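Local atomic coordinates of CBIX (PDB entry 4CCS), a protein that acts as the terminal enzyme of siroheme biosynthesis in denitrifying bacteria, probably as a chelatase that inserts ferrous iron into sirohydrochlorin. Residues 34-39 with 222-227; 56-61 with 85-90; 121-126 with 166-171; 137-142 with 153-158. One frame throughout, in Å; residues are numbered along the deposited sequence.

The chain holds two four-stranded parallel sheets with the same 2-1-3-4 strand order, consistent with the two-domain build of class II chelatases. Contacts 1 and 2 belong to the first sheet, their centres 11 Å apart; they touch, among other places, where Ala226 CB packs on Leu89 CD2 at 3.5 Å. Contacts 3 and 4 belong to the second sheet, with centres 10 Å apart, and are joined by a probable hydrogen bond of 2.7 Å from Arg121 NH1 to Thr154 OG1. Between the two pairs the gap is wide: contacts 1 and 3 have centres 37 Å apart, and contacts 2 and 4 come no nearer than about 11 Å between nearest atoms. Contact 1 brings the final helix back to the first sheet.

Contact 1 of 4, residues 34-39 with 222-227; sequences VPQACV and SIKAAL
Val34 CG1 is the hub of this contact, in which the last helix of the chain, 215-226, returns to the N-terminal parallel sheet and packs beside the turn that leads into edge strand 38-43. The methyl lies 3.8 Å from Ile223 CG2 and 4.0 Å from Leu227 CD1, so it rests between a residue of the helix and the leucine that follows it. It stands anti to the backbone N (chi1 -164°), which turns it to the helix. Gln36 adds a second, more exposed layer. Its CG touches Leu227 CD1 at 3.6 Å, and its amide nitrogen NE2 lies 3.9 Å from Lys224 CG, the two side chains crossing at about a right angle. The charged end of Lys224 is engaged otherwise, in a salt bridge to Glu221. Farther out, Ile223 continues the apolar patch onto Val5 and Ile7 of strand 4-9 and Val30 of helix 16-30, while Leu227 reaches Leu58. Val34 and Gln36 themselves lie in a type I beta turn from Val34 to Ala37, closed by a 3.1 Å hydrogen bond from Ala37 N to Val34 O.

Contact 2 of 4, residues 56-61 with 85-90; sequences ETLIYP and KARILP
Thr57 and Arg87 begin the pairing of two parallel strands, 57-61 and the edge strand 87-88, which are the beta arms of a beta-alpha-beta unit connected through helix 68-80. Thr57 O accepts a weak hydrogen bond from Arg87 N at 3.2 Å. At Leu58 the side chain lies alongside that of Arg87, pointing the same way, with Leu58 CD2 3.7 Å from Arg87 CB. Ile59 carries the two stronger bonds: its N donates to Arg87 O at 2.8 Å and its O accepts from Leu89 N, also at 2.8 Å, each nearly straight. On the face shared by Ile59 and Ile88, both side chains pack against Leu78 of helix 68-80. At Tyr60, Leu89 CD1 meets the edge of the ring, 4.3 Å from Tyr60 CD2; the phenol OH bonds to Asp95. Beyond the last bond, Pro61 packs with its CG 3.8 Å from Ile88 CG2. An alanine here would probably open a gap beside that Ile88 methyl and leave Leu89 O without the ring carbons that cover it. The nearest of those carbons, Pro61 CD, lies 3.3 Å from Leu89 O.

Contact 3 of 4, residues 121-126 with 166-171; sequences RLLVAA and DAARDL
Leu123 and Ala168 form the tightly packed, apolar part of this contact, in which strand 121-126 of the C-terminal parallel sheet is covered by helix 164-167 and the residues that follow it. Leu123 CD2 lies 3.6 Å from Ala168 CB, and its other branch, CD1, meets Ala167 CB at 4.0 Å, so the leucine spreads its two methyls over consecutive alanines. Its CG, anti to the backbone N (chi1 -178°), is carried toward this layer. The link from Leu123 CD2 on to Leu171 CD1 is looser, at 4.4 Å, and leads to a partly exposed side bridged by water. Here the side chains of Arg121 and Leu171 cross at about a right angle, and Leu171 CD2 still packs closely over one face of the guanidinium, 3.5 Å from Arg121 NH2 and offset toward the rim. A water bridges the two segments, accepting a hydrogen bond from Arg121 NH2 at 3.3 Å and donating one to Ala167 O at 2.7 Å. An alanine in place of Arg121 would probably uncover Leu171 CD2, take from this water its arginine donor and leave Thr154 OG1 without its partner, Arg121 NH1. Strand 121-126 runs between strands 152-157 and 175-179; on the covering side, Ala168 also packs on Leu196 and Ala199 of helix 192-199, and Leu171 on Phe201.

Contact 4 of 4, residues 137-142 with 153-158; sequences EAARRI and ATCGFI
Helix 137-142 runs nearly antiparallel to strand 153-157, their axes 153° apart and 7.9 Å at closest approach, with Arg140 and Cys155 nearest in the backbone; they are the helix and second strand of a beta-alpha-beta unit. Ala139 is met by both Cys155 and Phe157. Cys155 SG, anti to its carbonyl carbon (chi1 -64°), lies against the helix backbone, 3.3 Å from Ala139 O and 4.0 Å from Ala139 CB. Phe157 meets the same alanine with its rim: Ala139 CB lies at the ring edge, near its plane, 3.6 Å from CE1. At Phe157 CE2, Arg140 NH1 approaches obliquely to 3.9 Å, the guanidinium and ring planes being 69° apart. The guanidinium is steadied from within the helix, where Arg140 NH2 donates a nearly straight 2.8 Å bond to Glu137 OE2, in a salt bridge that uses the anti lone pair of that oxygen. Around the contact, Cys155 also packs on Ala143, one turn further along helix 134-146, and Phe157 reaches Ser136 of that helix. Strand 152-157 is an outermost strand of the sheet within this chain, bonded along its inner side to strand 121-126, while Ile142 packs against Pro99 and Cys102 of helix 98-113.

Contact 1 of 4, residues 34-39 with 222-227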
# COMPACT_ATOMS: atom_id res chain seq x y z
N VAL A 34 -7.19 -18.63 -1.13
CA VAL A 34 -6.73 -19.10 -2.45
C VAL A 34 -6.30 -20.59 -2.32
O VAL A 34 -5.11 -20.88 -2.42
CB VAL A 34 -5.59 -18.24 -3.07
CG1 VAL A 34 -5.43 -18.51 -4.57
CG2 VAL A 34 -5.78 -16.76 -2.82
N PRO A 35 -7.26 -21.54 -2.10
CA PRO A 35 -6.90 -22.96 -1.92
C PRO A 35 -6.14 -23.60 -3.09
O PRO A 35 -5.35 -24.51 -2.86
CB PRO A 35 -8.24 -23.65 -1.66
CG PRO A 35 -9.14 -22.58 -1.17
CD PRO A 35 -8.73 -21.37 -1.97
N GLN A 36 -6.34 -23.11 -4.32
CA GLN A 36 -5.67 -23.64 -5.52
C GLN A 36 -4.18 -23.23 -5.63
O GLN A 36 -3.50 -23.64 -6.57
CB GLN A 36 -6.46 -23.27 -6.80
CG GLN A 36 -6.60 -21.76 -7.06
CD GLN A 36 -7.86 -21.14 -6.49
OE1 GLN A 36 -8.09 -21.14 -5.27
NE2 GLN A 36 -8.67 -20.52 -7.34
N ALA A 37 -3.68 -22.44 -4.67
CA ALA A 37 -2.29 -21.99 -4.68
C ALA A 37 -1.57 -22.14 -3.34
O ALA A 37 -2.22 -22.22 -2.30
CB ALA A 37 -2.24 -20.53 -5.13
N CYS A 38 -0.22 -22.16 -3.38
CA CYS A 38 0.67 -22.22 -2.22
C CYS A 38 1.19 -20.79 -2.06
O CYS A 38 2.04 -20.38 -2.85
CB CYS A 38 1.82 -23.19 -2.47
SG CYS A 38 1.29 -24.88 -2.87
N VAL A 39 0.65 -20.03 -1.10
CA VAL A 39 0.98 -18.62 -0.87
C VAL A 39 1.98 -18.43 0.26
O VAL A 39 1.74 -18.87 1.37
CB VAL A 39 -0.31 -17.79 -0.62
CG1 VAL A 39 -0.02 -16.28 -0.59
CG2 VAL A 39 -1.39 -18.11 -1.66
N SER A 222 -7.10 -10.83 -6.56
CA SER A 222 -6.13 -10.50 -7.60
C SER A 222 -5.30 -11.72 -8.03
O SER A 222 -4.99 -11.84 -9.21
CB SER A 222 -5.25 -9.33 -7.17
OG SER A 222 -6.06 -8.17 -7.14
N ILE A 223 -4.97 -12.64 -7.09
CA ILE A 223 -4.25 -13.88 -7.39
C ILE A 223 -5.17 -14.82 -8.22
O ILE A 223 -4.77 -15.27 -9.30
CB ILE A 223 -3.74 -14.59 -6.09
CG1 ILE A 223 -2.64 -13.75 -5.37
CG2 ILE A 223 -3.22 -16.00 -6.41
CD1 ILE A 223 -2.43 -14.14 -3.90
N LYS A 224 -6.39 -15.09 -7.70
CA LYS A 224 -7.42 -15.93 -8.34
C LYS A 224 -7.70 -15.51 -9.79
O LYS A 224 -7.82 -16.38 -10.65
CB LYS A 224 -8.72 -15.90 -7.52
CG LYS A 224 -8.71 -16.79 -6.29
CD LYS A 224 -10.10 -16.94 -5.66
CE LYS A 224 -10.37 -15.95 -4.55
NZ LYS A 224 -11.68 -16.21 -3.89
N ALA A 225 -7.74 -14.19 -10.05
CA ALA A 225 -7.97 -13.61 -11.38
C ALA A 225 -6.81 -13.87 -12.34
O ALA A 225 -7.02 -13.91 -13.56
CB ALA A 225 -8.22 -12.11 -11.26
N ALA A 226 -5.58 -14.03 -11.81
CA ALA A 226 -4.38 -14.28 -12.62
C ALA A 226 -4.10 -15.78 -12.87
O ALA A 226 -3.22 -16.11 -13.67
CB ALA A 226 -3.18 -13.61 -11.99
N LEU A 227 -4.85 -16.67 -12.20
CA LEU A 227 -4.71 -18.12 -12.37
C LEU A 227 -5.63 -18.63 -13.49
O LEU A 227 -6.63 -17.99 -13.81
CB LEU A 227 -5.04 -18.87 -11.06
CG LEU A 227 -4.18 -18.57 -9.83
CD1 LEU A 227 -4.92 -18.91 -8.56
CD2 LEU A 227 -2.84 -19.30 -9.87

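Contact 2 of 4, residues 56-61 with 85-90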
# COMPACT_ATOMS: atom_id res chain seq x y z
N GLU A 56 7.43 -20.86 -12.70
CA GLU A 56 5.97 -20.98 -12.63
C GLU A 56 5.36 -20.27 -11.41
O GLU A 56 4.19 -20.48 -11.09
CB GLU A 56 5.52 -22.45 -12.73
CG GLU A 56 5.49 -22.99 -14.16
CD GLU A 56 4.22 -22.70 -14.94
OE1 GLU A 56 3.98 -21.53 -15.30
OE2 GLU A 56 3.45 -23.67 -15.19
N THR A 57 6.15 -19.41 -10.73
CA THR A 57 5.67 -18.67 -9.55
C THR A 57 5.06 -17.33 -9.98
O THR A 57 5.58 -16.67 -10.89
CB THR A 57 6.82 -18.47 -8.52
OG1 THR A 57 7.38 -19.74 -8.17
CG2 THR A 57 6.37 -17.77 -7.23
N LEU A 58 3.95 -16.93 -9.32
CA LEU A 58 3.32 -15.62 -9.53
C LEU A 58 3.81 -14.71 -8.39
O LEU A 58 3.86 -15.14 -7.25
CB LEU A 58 1.78 -15.70 -9.51
CG LEU A 58 1.06 -16.61 -10.53
CD1 LEU A 58 -0.43 -16.32 -10.51
CD2 LEU A 58 1.57 -16.40 -11.94
N ILE A 59 4.17 -13.47 -8.71
CA ILE A 59 4.64 -12.49 -7.73
C ILE A 59 3.58 -11.40 -7.53
O ILE A 59 3.23 -10.72 -8.49
CB ILE A 59 6.02 -11.87 -8.16
CG1 ILE A 59 7.10 -12.96 -8.49
CG2 ILE A 59 6.53 -10.85 -7.14
CD1 ILE A 59 7.47 -14.03 -7.34
N TYR A 60 3.08 -11.24 -6.29
CA TYR A 60 2.16 -10.13 -5.98
C TYR A 60 3.01 -9.07 -5.24
O TYR A 60 3.33 -9.25 -4.06
CB TYR A 60 0.94 -10.55 -5.14
CG TYR A 60 -0.04 -9.42 -4.90
CD1 TYR A 60 0.09 -8.57 -3.80
CD2 TYR A 60 -1.10 -9.19 -5.77
CE1 TYR A 60 -0.79 -7.52 -3.59
CE2 TYR A 60 -2.01 -8.15 -5.56
CZ TYR A 60 -1.84 -7.31 -4.47
OH TYR A 60 -2.74 -6.29 -4.24
N PRO A 61 3.40 -7.99 -5.94
CA PRO A 61 4.23 -6.96 -5.30
C PRO A 61 3.42 -5.96 -4.48
O PRO A 61 2.47 -5.36 -4.98
CB PRO A 61 4.95 -6.30 -6.48
CG PRO A 61 4.09 -6.58 -7.70
CD PRO A 61 3.09 -7.66 -7.35
N LYS A 85 11.29 -16.36 -15.87
CA LYS A 85 9.93 -16.41 -16.41
C LYS A 85 8.83 -16.25 -15.34
O LYS A 85 7.65 -16.43 -15.67
CB LYS A 85 9.71 -17.68 -17.25
CG LYS A 85 10.28 -17.57 -18.66
CD LYS A 85 10.15 -18.87 -19.44
CE LYS A 85 10.72 -18.77 -20.84
NZ LYS A 85 12.21 -18.66 -20.84
N ALA A 86 9.20 -15.90 -14.09
CA ALA A 86 8.23 -15.68 -13.01
C ALA A 86 7.37 -14.45 -13.34
O ALA A 86 7.90 -13.38 -13.65
CB ALA A 86 8.94 -15.51 -11.67
N ARG A 87 6.05 -14.64 -13.34
CA ARG A 87 5.07 -13.62 -13.68
C ARG A 87 4.84 -12.64 -12.54
O ARG A 87 4.52 -13.05 -11.43
CB ARG A 87 3.76 -14.30 -14.11
CG ARG A 87 2.70 -13.36 -14.67
CD ARG A 87 1.46 -14.14 -15.06
NE ARG A 87 0.31 -13.27 -15.28
CZ ARG A 87 -0.95 -13.70 -15.39
NH1 ARG A 87 -1.22 -14.99 -15.30
NH2 ARG A 87 -1.93 -12.83 -15.58
N ILE A 88 4.96 -11.33 -12.83
CA ILE A 88 4.73 -10.27 -11.85
C ILE A 88 3.33 -9.69 -12.06
O ILE A 88 3.03 -9.13 -13.12
CB ILE A 88 5.84 -9.18 -11.88
CG1 ILE A 88 7.24 -9.80 -11.65
CG2 ILE A 88 5.54 -8.07 -10.85
CD1 ILE A 88 8.41 -8.96 -12.13
N LEU A 89 2.48 -9.83 -11.05
CA LEU A 89 1.11 -9.34 -11.09
C LEU A 89 1.06 -7.80 -10.91
O LEU A 89 2.09 -7.22 -10.51
CB LEU A 89 0.25 -10.03 -10.00
CG LEU A 89 0.23 -11.56 -9.96
CD1 LEU A 89 -0.78 -12.06 -8.96
CD2 LEU A 89 -0.01 -12.17 -11.35
N PRO A 90 -0.11 -7.14 -11.19
CA PRO A 90 -0.23 -5.70 -10.93
C PRO A 90 -0.02 -5.45 -9.43
O PRO A 90 -0.44 -6.27 -8.60
CB PRO A 90 -1.67 -5.40 -11.34
CG PRO A 90 -1.92 -6.33 -12.46
CD PRO A 90 -1.18 -7.60 -12.11

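Contact 3 of 4, residues 121-126 with 166-171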
# COMPACT_ATOMS: atom_id res chain seq x y z
N ARG A 121 -13.36 16.67 5.73
CA ARG A 121 -12.27 16.95 4.80
C ARG A 121 -11.33 15.72 4.80
O ARG A 121 -10.99 15.22 5.88
CB ARG A 121 -11.55 18.23 5.26
CG ARG A 121 -10.35 18.66 4.45
CD ARG A 121 -10.71 19.16 3.06
NE ARG A 121 -9.64 19.97 2.48
CZ ARG A 121 -8.53 19.47 1.94
NH1 ARG A 121 -8.32 18.16 1.94
NH2 ARG A 121 -7.60 20.28 1.45
N LEU A 122 -10.92 15.26 3.61
CA LEU A 122 -10.05 14.09 3.48
C LEU A 122 -8.65 14.39 3.01
O LEU A 122 -8.47 15.20 2.10
CB LEU A 122 -10.69 13.03 2.56
CG LEU A 122 -12.10 12.58 2.96
CD1 LEU A 122 -12.63 11.56 1.99
CD2 LEU A 122 -12.13 12.05 4.40
N LEU A 123 -7.66 13.74 3.63
CA LEU A 123 -6.25 13.87 3.25
C LEU A 123 -5.64 12.48 3.02
O LEU A 123 -5.57 11.66 3.94
CB LEU A 123 -5.45 14.66 4.29
CG LEU A 123 -3.97 14.90 3.99
CD1 LEU A 123 -3.77 15.86 2.79
CD2 LEU A 123 -3.27 15.44 5.22
N VAL A 124 -5.20 12.23 1.79
CA VAL A 124 -4.56 10.98 1.42
C VAL A 124 -3.05 11.27 1.54
O VAL A 124 -2.53 12.11 0.80
CB VAL A 124 -4.96 10.52 -0.01
CG1 VAL A 124 -4.12 9.33 -0.47
CG2 VAL A 124 -6.46 10.19 -0.08
N ALA A 125 -2.38 10.63 2.52
CA ALA A 125 -0.93 10.83 2.72
C ALA A 125 -0.16 9.67 2.12
O ALA A 125 -0.47 8.52 2.40
CB ALA A 125 -0.63 10.95 4.21
N ALA A 126 0.82 9.95 1.25
CA ALA A 126 1.55 8.88 0.59
C ALA A 126 3.03 9.23 0.43
O ALA A 126 3.41 10.40 0.55
CB ALA A 126 0.91 8.59 -0.78
N ASP A 166 2.74 20.81 4.40
CA ASP A 166 1.99 21.91 3.80
C ASP A 166 0.52 21.53 3.55
O ASP A 166 -0.37 22.32 3.86
CB ASP A 166 2.65 22.33 2.47
CG ASP A 166 4.02 22.97 2.66
OD1 ASP A 166 4.21 23.69 3.66
OD2 ASP A 166 4.90 22.73 1.81
N ALA A 167 0.29 20.34 2.97
CA ALA A 167 -1.03 19.81 2.60
C ALA A 167 -1.97 19.61 3.79
O ALA A 167 -3.18 19.80 3.64
CB ALA A 167 -0.87 18.51 1.82
N ALA A 168 -1.41 19.25 4.96
CA ALA A 168 -2.20 19.05 6.17
C ALA A 168 -2.42 20.33 6.97
O ALA A 168 -3.14 20.30 7.96
CB ALA A 168 -1.54 17.99 7.06
N ARG A 169 -1.79 21.44 6.58
CA ARG A 169 -1.91 22.72 7.30
C ARG A 169 -3.24 23.43 6.97
O ARG A 169 -3.77 23.26 5.87
CB ARG A 169 -0.68 23.62 7.01
CG ARG A 169 -0.56 24.84 7.94
CD ARG A 169 0.75 25.58 7.77
NE ARG A 169 1.84 24.93 8.51
CZ ARG A 169 2.88 24.33 7.94
NH1 ARG A 169 3.01 24.32 6.62
NH2 ARG A 169 3.82 23.76 8.68
N ASP A 170 -3.80 24.17 7.94
CA ASP A 170 -5.05 24.95 7.83
C ASP A 170 -6.29 24.11 7.42
O ASP A 170 -7.18 24.60 6.72
CB ASP A 170 -4.85 26.16 6.89
CG ASP A 170 -3.71 27.06 7.33
OD1 ASP A 170 -3.68 27.43 8.52
OD2 ASP A 170 -2.84 27.36 6.49
N LEU A 171 -6.37 22.86 7.90
CA LEU A 171 -7.54 22.01 7.67
C LEU A 171 -8.41 22.09 8.93
O LEU A 171 -7.87 22.42 9.99
CB LEU A 171 -7.15 20.54 7.36
CG LEU A 171 -6.36 20.29 6.07
CD1 LEU A 171 -6.08 18.80 5.88
CD2 LEU A 171 -7.10 20.80 4.85
O HOH W 1 -4.37 19.69 1.22

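Contact 4 of 4, residues 137-142 with 153-158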
# COMPACT_ATOMS: atom_id res chain seq x y z
N GLU A 137 0.28 10.28 -9.22
CA GLU A 137 -0.92 10.21 -10.07
C GLU A 137 -1.90 9.19 -9.47
O GLU A 137 -3.10 9.47 -9.40
CB GLU A 137 -0.58 9.83 -11.53
CG GLU A 137 0.12 10.93 -12.32
CD GLU A 137 -0.72 12.15 -12.65
OE1 GLU A 137 -1.48 12.10 -13.64
OE2 GLU A 137 -0.59 13.18 -11.94
N ALA A 138 -1.37 8.05 -8.98
CA ALA A 138 -2.19 7.01 -8.34
C ALA A 138 -2.86 7.51 -7.05
O ALA A 138 -4.02 7.19 -6.82
CB ALA A 138 -1.35 5.77 -8.07
N ALA A 139 -2.13 8.30 -6.21
CA ALA A 139 -2.72 8.85 -4.98
C ALA A 139 -3.78 9.89 -5.31
O ALA A 139 -4.81 9.93 -4.63
CB ALA A 139 -1.64 9.43 -4.07
N ARG A 140 -3.56 10.71 -6.37
CA ARG A 140 -4.58 11.70 -6.77
C ARG A 140 -5.82 11.02 -7.30
O ARG A 140 -6.91 11.51 -7.06
CB ARG A 140 -4.04 12.72 -7.78
CG ARG A 140 -3.34 13.89 -7.08
CD ARG A 140 -2.85 14.94 -8.08
NE ARG A 140 -1.77 14.42 -8.92
CZ ARG A 140 -0.48 14.49 -8.62
NH1 ARG A 140 -0.08 15.07 -7.49
NH2 ARG A 140 0.42 13.96 -9.43
N ARG A 141 -5.65 9.87 -8.00
CA ARG A 141 -6.80 9.09 -8.50
C ARG A 141 -7.63 8.60 -7.30
O ARG A 141 -8.86 8.65 -7.36
CB ARG A 141 -6.33 7.87 -9.32
CG ARG A 141 -6.06 8.18 -10.78
CD ARG A 141 -5.97 6.92 -11.64
NE ARG A 141 -4.82 6.06 -11.31
CZ ARG A 141 -3.58 6.25 -11.74
NH1 ARG A 141 -3.28 7.30 -12.51
NH2 ARG A 141 -2.62 5.41 -11.40
N ILE A 142 -6.94 8.15 -6.21
CA ILE A 142 -7.63 7.73 -4.98
C ILE A 142 -8.42 8.92 -4.39
O ILE A 142 -9.63 8.81 -4.17
CB ILE A 142 -6.67 7.07 -3.93
CG1 ILE A 142 -6.01 5.75 -4.44
CG2 ILE A 142 -7.38 6.86 -2.56
CD1 ILE A 142 -6.94 4.53 -4.69
N ALA A 153 -11.20 16.24 -0.98
CA ALA A 153 -10.11 15.28 -0.78
C ALA A 153 -8.87 15.75 -1.50
O ALA A 153 -8.92 16.10 -2.68
CB ALA A 153 -10.51 13.89 -1.25
N THR A 154 -7.75 15.81 -0.78
CA THR A 154 -6.47 16.23 -1.34
C THR A 154 -5.39 15.24 -0.92
O THR A 154 -5.66 14.35 -0.10
CB THR A 154 -6.10 17.65 -0.91
OG1 THR A 154 -6.03 17.68 0.51
CG2 THR A 154 -7.06 18.72 -1.46
N CYS A 155 -4.20 15.38 -1.50
CA CYS A 155 -3.04 14.53 -1.23
C CYS A 155 -1.93 15.34 -0.60
O CYS A 155 -1.82 16.54 -0.84
CB CYS A 155 -2.54 13.88 -2.52
SG CYS A 155 -3.72 12.75 -3.29
N GLY A 156 -1.04 14.63 0.12
CA GLY A 156 0.17 15.17 0.71
C GLY A 156 1.20 14.07 0.55
O GLY A 156 0.88 12.90 0.77
N PHE A 157 2.43 14.44 0.18
CA PHE A 157 3.49 13.48 -0.04
C PHE A 157 4.73 13.71 0.83
O PHE A 157 4.93 14.79 1.41
CB PHE A 157 3.88 13.43 -1.53
CG PHE A 157 2.69 13.15 -2.43
CD1 PHE A 157 2.25 11.85 -2.64
CD2 PHE A 157 2.01 14.19 -3.04
CE1 PHE A 157 1.15 11.60 -3.46
CE2 PHE A 157 0.90 13.94 -3.87
CZ PHE A 157 0.48 12.64 -4.06
N ILE A 158 5.58 12.68 0.90
CA ILE A 158 6.84 12.77 1.65
C ILE A 158 7.97 13.18 0.69
O ILE A 158 8.79 14.03 1.04
CB ILE A 158 7.12 11.43 2.40
CG1 ILE A 158 6.20 11.30 3.64
CG2 ILE A 158 8.60 11.31 2.85
CD1 ILE A 158 5.03 10.48 3.46